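Local coordinates for protein ebony (Drosophila melanogaster, PDB 6DYM) that probably catalyses peptide-bond formation as part of a nonribosomal peptide synthetase, of which this chain is the C-terminal condensation domain, at residues L31-K36 with D202-I207; N186-S191 with R195-A200; L60-Y65 with L148-E153; L2-V7 with R71-A76. All blocks are in the same frame, centred on the assembly; numbering follows the deposited sequence.

Interaction 1 (L31-K36 with D202-I207)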
loop_
_atom_site.group_PDB
_atom_site.type_symbol
_atom_site.label_atom_id
_atom_site.label_comp_id
_atom_site.label_asym_id
_atom_site.label_seq_id
_atom_site.Cartn_x
_atom_site.Cartn_y
_atom_site.Cartn_z
ATOM N N LEU A 31 7.194 -9.778 -0.641
ATOM C CA LEU A 31 6.503 -10.982 -0.192
ATOM C C LEU A 31 6.195 -11.934 -1.341
ATOM O O LEU A 31 6.404 -13.145 -1.213
ATOM C CB LEU A 31 5.205 -10.605 0.522
ATOM C CG LEU A 31 5.375 -9.919 1.874
ATOM C CD1 LEU A 31 4.011 -9.534 2.420
ATOM C CD2 LEU A 31 6.124 -10.823 2.852
ATOM N N GLU A 32 5.709 -11.406 -2.468
ATOM C CA GLU A 32 5.322 -12.249 -3.594
ATOM C C GLU A 32 6.505 -12.957 -4.242
ATOM O O GLU A 32 6.299 -13.972 -4.914
ATOM C CB GLU A 32 4.591 -11.419 -4.649
ATOM C CG GLU A 32 3.249 -10.898 -4.194
ATOM C CD GLU A 32 3.327 -9.498 -3.616
ATOM O OE1 GLU A 32 4.024 -9.306 -2.596
ATOM O OE2 GLU A 32 2.689 -8.587 -4.185
ATOM N N GLN A 33 7.730 -12.449 -4.065
ATOM C CA GLN A 33 8.887 -13.121 -4.650
ATOM C C GLN A 33 9.066 -14.518 -4.076
ATOM O O GLN A 33 9.656 -15.387 -4.728
ATOM C CB GLN A 33 10.154 -12.295 -4.424
ATOM C CG GLN A 33 10.592 -12.234 -2.974
ATOM C CD GLN A 33 11.856 -11.417 -2.768
ATOM O OE1 GLN A 33 12.815 -11.529 -3.530
ATOM N NE2 GLN A 33 11.851 -10.579 -1.741
ATOM N N TRP A 34 8.566 -14.756 -2.866
ATOM C CA TRP A 34 8.689 -16.060 -2.234
ATOM C C TRP A 34 7.541 -16.995 -2.583
ATOM O O TRP A 34 7.613 -18.187 -2.264
ATOM C CB TRP A 34 8.798 -15.889 -0.714
ATOM C CG TRP A 34 9.890 -14.933 -0.332
ATOM C CD1 TRP A 34 9.742 -13.705 0.242
ATOM C CD2 TRP A 34 11.298 -15.121 -0.523
ATOM N NE1 TRP A 34 10.974 -13.117 0.428
ATOM C CE2 TRP A 34 11.944 -13.966 -0.034
ATOM C CE3 TRP A 34 12.075 -16.153 -1.059
ATOM C CZ2 TRP A 34 13.331 -13.816 -0.065
ATOM C CZ3 TRP A 34 13.450 -16.004 -1.088
ATOM C CH2 TRP A 34 14.065 -14.844 -0.592
ATOM N N LEU A 35 6.498 -16.487 -3.235
ATOM C CA LEU A 35 5.384 -17.304 -3.695
ATOM C C LEU A 35 5.572 -17.809 -5.118
ATOM O O LEU A 35 4.692 -18.509 -5.632
ATOM C CB LEU A 35 4.073 -16.515 -3.605
ATOM C CG LEU A 35 3.680 -15.971 -2.232
ATOM C CD1 LEU A 35 2.422 -15.116 -2.332
ATOM C CD2 LEU A 35 3.480 -17.111 -1.254
ATOM N N LYS A 36 6.684 -17.466 -5.763
ATOM C CA LYS A 36 6.948 -17.959 -7.108
ATOM C C LYS A 36 7.096 -19.480 -7.086
ATOM O O LYS A 36 7.646 -20.039 -6.129
ATOM C CB LYS A 36 8.214 -17.313 -7.678
ATOM C CG LYS A 36 8.072 -15.829 -7.998
ATOM C CD LYS A 36 9.335 -15.274 -8.659
ATOM C CE LYS A 36 9.403 -13.757 -8.538
ATOM N NZ LYS A 36 8.112 -13.102 -8.907
ATOM N N ASP A 202 16.087 -13.967 7.568
ATOM C CA ASP A 202 15.574 -13.532 8.863
ATOM C C ASP A 202 15.383 -12.026 8.927
ATOM O O ASP A 202 14.556 -11.545 9.710
ATOM C CB ASP A 202 16.518 -13.974 9.984
ATOM C CG ASP A 202 16.348 -15.433 10.349
ATOM O OD1 ASP A 202 15.683 -16.164 9.588
ATOM O OD2 ASP A 202 16.885 -15.853 11.395
ATOM N N GLU A 203 16.112 -11.276 8.105
ATOM C CA GLU A 203 16.109 -9.825 8.158
ATOM C C GLU A 203 14.928 -9.199 7.432
ATOM O O GLU A 203 14.719 -7.987 7.563
ATOM C CB GLU A 203 17.423 -9.288 7.575
ATOM C CG GLU A 203 18.668 -9.648 8.404
ATOM C CD GLU A 203 19.071 -11.122 8.310
ATOM O OE1 GLU A 203 18.839 -11.745 7.249
ATOM O OE2 GLU A 203 19.617 -11.660 9.303
ATOM N N GLN A 204 14.153 -9.971 6.672
ATOM C CA GLN A 204 12.993 -9.406 5.992
ATOM C C GLN A 204 11.833 -9.314 6.973
ATOM O O GLN A 204 11.361 -10.336 7.488
ATOM C CB GLN A 204 12.592 -10.234 4.776
ATOM C CG GLN A 204 11.375 -9.648 4.071
ATOM C CD GLN A 204 11.049 -10.334 2.764
ATOM O OE1 GLN A 204 11.836 -11.132 2.257
ATOM N NE2 GLN A 204 9.881 -10.025 2.208
ATOM N N ARG A 205 11.368 -8.090 7.213
ATOM C CA ARG A 205 10.307 -7.818 8.167
ATOM C C ARG A 205 9.045 -7.340 7.456
ATOM O O ARG A 205 9.079 -6.875 6.315
ATOM C CB ARG A 205 10.744 -6.760 9.194
ATOM C CG ARG A 205 12.236 -6.781 9.511
ATOM C CD ARG A 205 12.626 -8.086 10.188
ATOM N NE ARG A 205 11.919 -8.263 11.452
ATOM C CZ ARG A 205 12.099 -9.289 12.278
ATOM N NH1 ARG A 205 12.970 -10.238 11.975
ATOM N NH2 ARG A 205 11.409 -9.362 13.407
ATOM N N ALA A 206 7.922 -7.499 8.146
ATOM C CA ALA A 206 6.693 -6.770 7.863
ATOM C C ALA A 206 6.433 -5.903 9.082
ATOM O O ALA A 206 6.382 -6.414 10.207
ATOM C CB ALA A 206 5.517 -7.712 7.602
ATOM N N ILE A 207 6.313 -4.597 8.872
ATOM C CA ILE A 207 6.227 -3.650 9.972
ATOM C C ILE A 207 4.888 -2.936 9.887
ATOM O O ILE A 207 4.552 -2.354 8.846
ATOM C CB ILE A 207 7.395 -2.652 9.961
ATOM C CG1 ILE A 207 8.721 -3.425 9.932
ATOM C CG2 ILE A 207 7.315 -1.757 11.183
ATOM C CD1 ILE A 207 9.937 -2.615 10.294
#

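Interaction 2 (N186-S191 with R195-A200)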
loop_
_atom_site.group_PDB
_atom_site.type_symbol
_atom_site.label_atom_id
_atom_site.label_comp_id
_atom_site.label_asym_id
_atom_site.label_seq_id
_atom_site.Cartn_x
_atom_site.Cartn_y
_atom_site.Cartn_z
ATOM N N ASN A 186 9.437 -14.825 7.584
ATOM C CA ASN A 186 9.646 -16.259 7.384
ATOM C C ASN A 186 9.122 -17.109 8.537
ATOM O O ASN A 186 9.255 -18.336 8.489
ATOM C CB ASN A 186 11.131 -16.575 7.117
ATOM C CG ASN A 186 12.047 -16.297 8.306
ATOM O OD1 ASN A 186 11.625 -16.270 9.462
ATOM N ND2 ASN A 186 13.329 -16.088 8.011
ATOM N N GLU A 187 8.531 -16.499 9.561
ATOM C CA GLU A 187 7.894 -17.246 10.636
ATOM C C GLU A 187 6.386 -17.387 10.452
ATOM O O GLU A 187 5.747 -18.092 11.241
ATOM C CB GLU A 187 8.185 -16.577 11.986
ATOM C CG GLU A 187 9.672 -16.427 12.295
ATOM C CD GLU A 187 10.247 -17.600 13.067
ATOM O OE1 GLU A 187 11.276 -17.409 13.752
ATOM O OE2 GLU A 187 9.672 -18.710 12.997
ATOM N N TYR A 188 5.801 -16.747 9.443
ATOM C CA TYR A 188 4.359 -16.834 9.256
ATOM C C TYR A 188 3.972 -18.211 8.729
ATOM O O TYR A 188 4.568 -18.711 7.768
ATOM C CB TYR A 188 3.866 -15.751 8.299
ATOM C CG TYR A 188 2.386 -15.892 8.002
ATOM C CD1 TYR A 188 1.438 -15.654 8.991
ATOM C CD2 TYR A 188 1.940 -16.296 6.747
ATOM C CE1 TYR A 188 0.083 -15.797 8.734
ATOM C CE2 TYR A 188 0.587 -16.437 6.479
ATOM C CZ TYR A 188 -0.334 -16.187 7.478
ATOM O OH TYR A 188 -1.679 -16.329 7.223
ATOM N N VAL A 189 2.962 -18.816 9.352
ATOM C CA VAL A 189 2.483 -20.146 8.990
ATOM C C VAL A 189 1.130 -20.010 8.312
ATOM O O VAL A 189 0.231 -19.339 8.832
ATOM C CB VAL A 189 2.377 -21.073 10.212
ATOM C CG1 VAL A 189 2.136 -22.512 9.757
ATOM C CG2 VAL A 189 3.626 -20.977 11.056
ATOM N N HIS A 190 0.993 -20.648 7.155
ATOM C CA HIS A 190 -0.248 -20.694 6.402
ATOM C C HIS A 190 -1.219 -21.679 7.056
ATOM O O HIS A 190 -0.854 -22.461 7.939
ATOM C CB HIS A 190 0.047 -21.091 4.955
ATOM C CG HIS A 190 -1.115 -20.934 4.026
ATOM N ND1 HIS A 190 -1.910 -19.809 4.010
ATOM C CD2 HIS A 190 -1.611 -21.760 3.075
ATOM C CE1 HIS A 190 -2.847 -19.949 3.091
ATOM N NE2 HIS A 190 -2.690 -21.124 2.510
ATOM N N SER A 191 -2.478 -21.635 6.610
ATOM C CA SER A 191 -3.481 -22.545 7.154
ATOM C C SER A 191 -3.144 -24.006 6.885
ATOM O O SER A 191 -3.581 -24.878 7.644
ATOM C CB SER A 191 -4.863 -22.208 6.591
ATOM O OG SER A 191 -4.839 -22.117 5.178
ATOM N N ARG A 195 5.157 -22.520 5.642
ATOM C CA ARG A 195 5.555 -21.127 5.771
ATOM C C ARG A 195 5.793 -20.556 4.380
ATOM O O ARG A 195 6.873 -20.759 3.807
ATOM C CB ARG A 195 6.802 -20.987 6.648
ATOM C CG ARG A 195 6.642 -21.681 7.998
ATOM C CD ARG A 195 7.891 -21.601 8.874
ATOM N NE ARG A 195 8.979 -22.434 8.373
ATOM C CZ ARG A 195 10.201 -21.986 8.097
ATOM N NH1 ARG A 195 10.504 -20.705 8.283
ATOM N NH2 ARG A 195 11.128 -22.820 7.638
ATOM N N PRO A 196 4.820 -19.854 3.792
ATOM C CA PRO A 196 4.950 -19.444 2.382
ATOM C C PRO A 196 6.119 -18.512 2.113
ATOM O O PRO A 196 6.645 -18.510 0.992
ATOM C CB PRO A 196 3.605 -18.761 2.088
ATOM C CG PRO A 196 3.040 -18.403 3.431
ATOM C CD PRO A 196 3.530 -19.458 4.379
ATOM N N PHE A 197 6.541 -17.714 3.098
ATOM C CA PHE A 197 7.740 -16.891 2.982
ATOM C C PHE A 197 8.918 -17.490 3.745
ATOM O O PHE A 197 9.837 -16.763 4.134
ATOM C CB PHE A 197 7.463 -15.464 3.461
ATOM C CG PHE A 197 6.061 -14.986 3.184
ATOM C CD1 PHE A 197 5.621 -14.801 1.880
ATOM C CD2 PHE A 197 5.182 -14.722 4.225
ATOM C CE1 PHE A 197 4.328 -14.367 1.616
ATOM C CE2 PHE A 197 3.881 -14.287 3.968
ATOM C CZ PHE A 197 3.455 -14.114 2.661
ATOM N N GLY A 198 8.913 -18.814 3.949
ATOM C CA GLY A 198 9.912 -19.439 4.805
ATOM C C GLY A 198 11.330 -19.334 4.280
ATOM O O GLY A 198 12.286 -19.341 5.061
ATOM N N ASP A 199 11.495 -19.232 2.960
ATOM C CA ASP A 199 12.822 -19.085 2.370
ATOM C C ASP A 199 13.375 -17.666 2.471
ATOM O O ASP A 199 14.528 -17.442 2.085
ATOM C CB ASP A 199 12.795 -19.511 0.898
ATOM C CG ASP A 199 12.613 -21.012 0.724
ATOM O OD1 ASP A 199 13.101 -21.783 1.580
ATOM O OD2 ASP A 199 11.980 -21.421 -0.271
ATOM N N ALA A 200 12.595 -16.706 2.967
ATOM C CA ALA A 200 13.087 -15.344 3.090
ATOM C C ALA A 200 14.133 -15.256 4.202
ATOM O O ALA A 200 14.090 -16.024 5.166
ATOM C CB ALA A 200 11.934 -14.384 3.375
HETATM O O HOH W 1 6.301 -17.616 5.953
#

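Interaction 3 (L60-Y65 with L148-E153)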
loop_
_atom_site.group_PDB
_atom_site.type_symbol
_atom_site.label_atom_id
_atom_site.label_comp_id
_atom_site.label_asym_id
_atom_site.label_seq_id
_atom_site.Cartn_x
_atom_site.Cartn_y
_atom_site.Cartn_z
ATOM N N LEU A 60 -10.603 9.047 -1.343
ATOM C CA LEU A 60 -9.478 9.096 -0.418
ATOM C C LEU A 60 -8.143 8.845 -1.102
ATOM O O LEU A 60 -7.096 8.968 -0.451
ATOM C CB LEU A 60 -9.665 8.079 0.716
ATOM C CG LEU A 60 -10.917 8.221 1.585
ATOM C CD1 LEU A 60 -11.038 7.032 2.526
ATOM C CD2 LEU A 60 -10.892 9.527 2.367
ATOM N N SER A 61 -8.145 8.506 -2.388
ATOM C CA SER A 61 -6.943 8.174 -3.131
ATOM C C SER A 61 -6.617 9.292 -4.111
ATOM O O SER A 61 -7.450 10.156 -4.398
ATOM C CB SER A 61 -7.116 6.845 -3.870
ATOM O OG SER A 61 -7.602 5.842 -2.992
ATOM N N PHE A 62 -5.387 9.275 -4.624
ATOM C CA PHE A 62 -4.959 10.318 -5.545
ATOM C C PHE A 62 -3.856 9.794 -6.450
ATOM O O PHE A 62 -3.256 8.746 -6.195
ATOM C CB PHE A 62 -4.497 11.585 -4.800
ATOM C CG PHE A 62 -3.340 11.367 -3.848
ATOM C CD1 PHE A 62 -2.030 11.385 -4.305
ATOM C CD2 PHE A 62 -3.566 11.187 -2.492
ATOM C CE1 PHE A 62 -0.972 11.199 -3.435
ATOM C CE2 PHE A 62 -2.513 11.006 -1.615
ATOM C CZ PHE A 62 -1.211 11.015 -2.087
ATOM N N VAL A 63 -3.614 10.533 -7.529
ATOM C CA VAL A 63 -2.477 10.309 -8.409
ATOM C C VAL A 63 -1.556 11.521 -8.311
ATOM O O VAL A 63 -1.962 12.618 -7.918
ATOM C CB VAL A 63 -2.907 10.064 -9.874
ATOM C CG1 VAL A 63 -3.634 8.738 -10.010
ATOM C CG2 VAL A 63 -3.791 11.206 -10.369
ATOM N N VAL A 64 -0.294 11.316 -8.674
ATOM C CA VAL A 64 0.698 12.385 -8.671
ATOM C C VAL A 64 1.101 12.656 -10.112
ATOM O O VAL A 64 1.559 11.748 -10.818
ATOM C CB VAL A 64 1.924 12.033 -7.816
ATOM C CG1 VAL A 64 2.979 13.131 -7.932
ATOM C CG2 VAL A 64 1.513 11.842 -6.372
ATOM N N TYR A 65 0.936 13.903 -10.540
ATOM C CA TYR A 65 1.336 14.346 -11.865
ATOM C C TYR A 65 2.718 14.984 -11.809
ATOM O O TYR A 65 3.027 15.737 -10.881
ATOM C CB TYR A 65 0.328 15.355 -12.426
ATOM C CG TYR A 65 -0.905 14.732 -13.056
ATOM C CD1 TYR A 65 -0.921 14.378 -14.402
ATOM C CD2 TYR A 65 -2.054 14.508 -12.306
ATOM C CE1 TYR A 65 -2.046 13.810 -14.981
ATOM C CE2 TYR A 65 -3.184 13.940 -12.877
ATOM C CZ TYR A 65 -3.174 13.594 -14.214
ATOM O OH TYR A 65 -4.292 13.030 -14.787
ATOM N N LEU A 148 -0.735 12.428 4.513
ATOM C CA LEU A 148 -0.956 13.128 5.776
ATOM C C LEU A 148 -1.987 14.239 5.612
ATOM O O LEU A 148 -2.888 14.386 6.444
ATOM C CB LEU A 148 0.371 13.688 6.301
ATOM C CG LEU A 148 1.398 12.662 6.803
ATOM C CD1 LEU A 148 2.813 13.236 6.909
ATOM C CD2 LEU A 148 0.963 12.051 8.131
ATOM N N ARG A 149 -1.880 15.017 4.530
ATOM C CA ARG A 149 -2.808 16.121 4.303
ATOM C C ARG A 149 -4.235 15.625 4.118
ATOM O O ARG A 149 -5.184 16.227 4.636
ATOM C CB ARG A 149 -2.367 16.927 3.080
ATOM C CG ARG A 149 -2.886 18.351 3.048
ATOM C CD ARG A 149 -2.817 18.934 1.643
ATOM N NE ARG A 149 -3.626 18.165 0.702
ATOM C CZ ARG A 149 -4.940 18.301 0.569
ATOM N NH1 ARG A 149 -5.593 19.181 1.317
ATOM N NH2 ARG A 149 -5.601 17.559 -0.312
ATOM N N VAL A 150 -4.413 14.543 3.357
ATOM C CA VAL A 150 -5.749 13.988 3.163
ATOM C C VAL A 150 -6.326 13.534 4.497
ATOM O O VAL A 150 -7.499 13.785 4.802
ATOM C CB VAL A 150 -5.701 12.844 2.132
ATOM C CG1 VAL A 150 -7.032 12.081 2.092
ATOM C CG2 VAL A 150 -5.339 13.392 0.755
ATOM N N ALA A 151 -5.498 12.900 5.330
ATOM C CA ALA A 151 -5.958 12.409 6.625
ATOM C C ALA A 151 -6.533 13.535 7.484
ATOM O O ALA A 151 -7.639 13.409 8.025
ATOM C CB ALA A 151 -4.808 11.705 7.344
ATOM N N ARG A 152 -5.791 14.643 7.629
ATOM C CA ARG A 152 -6.287 15.759 8.438
ATOM C C ARG A 152 -7.519 16.392 7.807
ATOM O O ARG A 152 -8.517 16.654 8.488
ATOM C CB ARG A 152 -5.213 16.837 8.627
ATOM C CG ARG A 152 -3.773 16.391 8.571
ATOM C CD ARG A 152 -2.845 17.475 9.115
ATOM N NE ARG A 152 -2.813 18.659 8.251
ATOM C CZ ARG A 152 -1.972 18.830 7.232
ATOM N NH1 ARG A 152 -1.080 17.892 6.941
ATOM N NH2 ARG A 152 -2.019 19.938 6.502
ATOM N N GLU A 153 -7.455 16.665 6.503
ATOM C CA GLU A 153 -8.532 17.394 5.844
ATOM C C GLU A 153 -9.824 16.582 5.833
ATOM O O GLU A 153 -10.923 17.146 5.894
ATOM C CB GLU A 153 -8.085 17.780 4.430
ATOM C CG GLU A 153 -9.182 17.873 3.391
ATOM C CD GLU A 153 -8.627 17.929 1.976
ATOM O OE1 GLU A 153 -7.871 18.878 1.675
ATOM O OE2 GLU A 153 -8.941 17.027 1.166
#

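Interaction 4 (L2-V7 with R71-A76)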
loop_
_atom_site.group_PDB
_atom_site.type_symbol
_atom_site.label_atom_id
_atom_site.label_comp_id
_atom_site.label_asym_id
_atom_site.label_seq_id
_atom_site.Cartn_x
_atom_site.Cartn_y
_atom_site.Cartn_z
ATOM N N LEU A 2 12.040 18.075 -9.837
ATOM C CA LEU A 2 10.760 17.459 -10.165
ATOM C C LEU A 2 9.626 18.246 -9.518
ATOM O O LEU A 2 9.615 18.442 -8.300
ATOM C CB LEU A 2 10.745 16.005 -9.701
ATOM C CG LEU A 2 9.513 15.176 -10.069
ATOM C CD1 LEU A 2 9.270 15.195 -11.566
ATOM C CD2 LEU A 2 9.681 13.746 -9.569
ATOM N N LYS A 3 8.676 18.701 -10.329
ATOM C CA LYS A 3 7.518 19.445 -9.849
ATOM C C LYS A 3 6.288 18.553 -9.942
ATOM O O LYS A 3 6.014 17.980 -11.000
ATOM C CB LYS A 3 7.314 20.727 -10.660
ATOM C CG LYS A 3 8.512 21.662 -10.649
ATOM C CD LYS A 3 8.565 22.491 -9.377
ATOM C CE LYS A 3 9.361 23.767 -9.595
ATOM N NZ LYS A 3 9.041 24.808 -8.583
ATOM N N MET A 4 5.546 18.445 -8.842
ATOM C CA MET A 4 4.486 17.456 -8.728
ATOM C C MET A 4 3.193 18.091 -8.239
ATOM O O MET A 4 3.194 19.115 -7.553
ATOM C CB MET A 4 4.885 16.321 -7.777
ATOM C CG MET A 4 5.868 15.336 -8.378
ATOM S SD MET A 4 6.596 14.279 -7.117
ATOM C CE MET A 4 7.619 15.456 -6.240
ATOM N N GLU A 5 2.083 17.443 -8.582
ATOM C CA GLU A 5 0.770 17.860 -8.114
ATOM C C GLU A 5 -0.070 16.631 -7.805
ATOM O O GLU A 5 -0.098 15.682 -8.595
ATOM C CB GLU A 5 0.065 18.730 -9.153
ATOM C CG GLU A 5 -1.344 19.118 -8.759
ATOM C CD GLU A 5 -2.065 19.875 -9.858
ATOM O OE1 GLU A 5 -1.511 19.982 -10.976
ATOM O OE2 GLU A 5 -3.190 20.355 -9.606
ATOM N N ALA A 6 -0.756 16.658 -6.667
ATOM C CA ALA A 6 -1.643 15.575 -6.263
ATOM C C ALA A 6 -3.053 15.862 -6.756
ATOM O O ALA A 6 -3.608 16.928 -6.476
ATOM C CB ALA A 6 -1.640 15.413 -4.742
ATOM N N VAL A 7 -3.630 14.908 -7.478
ATOM C CA VAL A 7 -4.951 15.064 -8.081
ATOM C C VAL A 7 -5.847 13.926 -7.602
ATOM O O VAL A 7 -5.435 12.759 -7.662
ATOM C CB VAL A 7 -4.848 15.092 -9.614
ATOM C CG1 VAL A 7 -6.215 14.925 -10.251
ATOM C CG2 VAL A 7 -4.184 16.385 -10.075
ATOM N N ARG A 71 2.081 14.049 -16.929
ATOM C CA ARG A 71 1.843 12.613 -16.889
ATOM C C ARG A 71 1.897 12.100 -15.453
ATOM O O ARG A 71 2.567 12.680 -14.592
ATOM C CB ARG A 71 2.857 11.859 -17.752
ATOM C CG ARG A 71 2.776 12.214 -19.227
ATOM C CD ARG A 71 3.624 11.285 -20.079
ATOM N NE ARG A 71 3.571 11.661 -21.489
ATOM C CZ ARG A 71 4.488 11.322 -22.389
ATOM N NH1 ARG A 71 5.536 10.595 -22.026
ATOM N NH2 ARG A 71 4.357 11.711 -23.651
ATOM N N ILE A 72 1.190 10.999 -15.206
ATOM C CA ILE A 72 1.108 10.413 -13.872
ATOM C C ILE A 72 2.386 9.634 -13.589
ATOM O O ILE A 72 2.792 8.777 -14.382
ATOM C CB ILE A 72 -0.133 9.510 -13.749
ATOM C CG1 ILE A 72 -1.416 10.341 -13.852
ATOM C CG2 ILE A 72 -0.110 8.738 -12.435
ATOM C CD1 ILE A 72 -2.689 9.515 -13.775
ATOM N N ILE A 73 3.021 9.924 -12.452
ATOM C CA ILE A 73 4.253 9.254 -12.051
ATOM C C ILE A 73 4.113 8.493 -10.745
ATOM O O ILE A 73 5.062 7.817 -10.337
ATOM C CB ILE A 73 5.438 10.239 -11.957
ATOM C CG1 ILE A 73 5.171 11.303 -10.893
ATOM C CG2 ILE A 73 5.719 10.887 -13.308
ATOM C CD1 ILE A 73 6.410 12.074 -10.486
ATOM N N GLY A 74 2.973 8.586 -10.069
ATOM C CA GLY A 74 2.799 7.865 -8.818
ATOM C C GLY A 74 1.345 7.851 -8.406
ATOM O O GLY A 74 0.520 8.604 -8.932
ATOM N N THR A 75 1.033 6.979 -7.447
ATOM C CA THR A 75 -0.340 6.916 -6.972
ATOM C C THR A 75 -0.373 6.379 -5.546
ATOM O O THR A 75 0.451 5.546 -5.156
ATOM C CB THR A 75 -1.227 6.061 -7.895
ATOM O OG1 THR A 75 -2.599 6.231 -7.521
ATOM C CG2 THR A 75 -0.864 4.575 -7.805
ATOM N N ALA A 76 -1.335 6.881 -4.777
ATOM C CA ALA A 76 -1.560 6.459 -3.398
ATOM C C ALA A 76 -3.021 6.054 -3.267
ATOM O O ALA A 76 -3.915 6.898 -3.402
ATOM C CB ALA A 76 -1.211 7.574 -2.414
#

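Interaction 1 (L31-K36 with D202-I207)
The backbones that carry Leu31 and Trp34 on one side and Gln204 on the other stay well apart; their nearest CA atoms, those of Leu31 and Ala206, are 9.1 Å from each other. Gln204 closes most of the gap. Its CG stands anti to the backbone N (chi1 180°) and the chain stays extended, which carries the amide out to the loop 31-36. There OE1 accepts a hydrogen bond from Trp34 NE1 at 2.8 Å. The bond is moderately bent, 150° at the hydrogen, and the donor is tilted 19° from the carbonyl plane. The amide NE2 donates to the backbone O of Asp30, so both polar ends of Gln204 are used. This joins the loop between helices 14-25 and 41-58 to the residue just before strand 205-212, in a sheet whose strand order fits the GNAT fold. Leu31 CD2 rests 3.9 Å from Gln204 NE2, an apolar neighbour to the amide. Gln33 lays CG over one face of the Trp34 ring, 3.5 Å above its plane, and its own NE2 also donates to Asp30 O. A phenylalanine in place of Trp34 would probably leave Gln204 OE1 without its indole donor and the amide less firmly fixed.

Interaction 2 (N186-S191 with R195-A200)
The guanidinium of Arg195 takes the backbone O of Asn186 at its edge and in its plane. The Tyr188 ring has Pro196 CG at its edge, while Phe197 CE2 meets it obliquely. The Phe197 ring has Pro196 CG over its centre on one face, 4.2 Å above the plane. The motif is a loop folded back on itself between strands 178-184 and 205-212, with overlapping type I beta turns, Arg195 to Gly198 and Phe197 to Ala200. Phe99 and Phe102 of helix 93-111 add further rings around Tyr188. The bond from Arg195 NH1 to Asn186 O is 2.7 Å long. Arg195 bends at chi3 (-71°), which turns its end back toward that carbonyl. Asn186 ND2 gives a nearly straight bond, 174° at the hydrogen, to Ala200 O at 2.9 Å, reaching it from above the carbonyl plane. ND2 also bonds Asp202 OD1, and OD1 of Asn186 accepts from Gln184 NE2. An alanine in place of Asn186 would probably leave Ala200 O and Asp202 without this donor and let the second turn drift. Between the two arms one water donates to Tyr188 O at 2.7 Å and accepts from Phe197 N at 2.9 Å.

Interaction 3 (L60-Y65 with L148-E153)
Val150 carries the whole helix side of this contact, meeting Leu60 and Phe62. The apolar part comes first. Val150 CG2 lies 4.3 Å from Phe62 CD2 and approaches the ring obliquely. The other methyl, CG1, stands anti to the backbone N (chi1 170°) and comes 4.0 Å from the backbone O of Leu60. The two branches therefore divide the work, one on the ring and one by the main chain. The CA atoms of Leu60 and Val150 are 7.1 Å apart, which places the last turns of helix 133-153 close to the entry of strand 62-66. Glu146 and Val147, earlier on the same helix, also touch the Phe62 side chain. This is helix-on-sheet packing in a GNAT-like alpha/beta fold. The polar groups are served by others. Leu60 O accepts from Asn78 ND2, and Phe62 O accepts from Thr75 OG1, so neighbouring strand 71-80 binds these carbonyls. On the helix, Arg149 NE forms a salt bridge with Glu146 OE1, and Arg149 also pairs with Glu153, though that modelled distance is doubtful. Contacts between the two segments are thus methyl against ring and methyl against carbonyl. They are non-directional, and burial of apolar surface is what they contribute.

Interaction 4 (L2-V7 with R71-A76)
Ile73 CD1 is the single atom that meets both residues of the N-terminal segment. Leu2 comes tip to tip with it, CD2 to CD1 at 3.8 Å. Met4 crosses the isoleucine at about a right angle. Its CG lies 3.9 Å from Ile73 CD1, and its SD lies 4.0 Å from the same methyl. All three side chains are apolar, so this first shell is plain hydrophobic contact. Ile73 CG1 sits between the backbone N and the carbonyl carbon (chi1 62°), and the chain beyond it is extended, which sends CD1 out over the neighbouring strand.

The next shell explains the long reach. The CA atoms of Met4 and Ile73 are 8.9 Å apart because strand 62-66 runs between the two segments. Met4 also rests on Val64 of that middle strand. Ile73 and Gly74 both face Val64 in a classic beta bulge, and both make backbone hydrogen bonds with it. The bulge probably helps to set the direction in which the Ile73 side chain points.

Further out, Leu131 touches Ile73, and Phe142 of helix 133-153 lies against Met4. Leu2 packs on Asp66 and Glu135, and its side chain is about 4 Å from a bound calcium ion. On the other face of the sheet, helix 14-25 covers Ile72 and Thr75. Three antiparallel strands, 4-8, 62-66 and 71-80, with helices on both faces, are consistent with the N-terminal half of a GNAT-like fold.

In the fold
Interactions 1 and 2 lie at one end of the domain and interactions 3 and 4 at the other, on opposite sides of the chain's centre. Centres within each pair are about 9 Å and 11 Å apart; between pairs they are about 28 to 36 Å apart. Interaction 2 is nested within the loop closed by interaction 1, and they touch through Asp202 and Asn186. Interactions 3 and 4 cross along the chain; strand 62-66 of interaction 3 lies in the sheet between strands 4-8 and 71-80 of interaction 4. Interactions 1, 3 and 4 all reach the same seven-stranded mixed sheet. The N-terminal strands and the C-terminal strand belong to one sheet, consistent with a single GNAT-like domain.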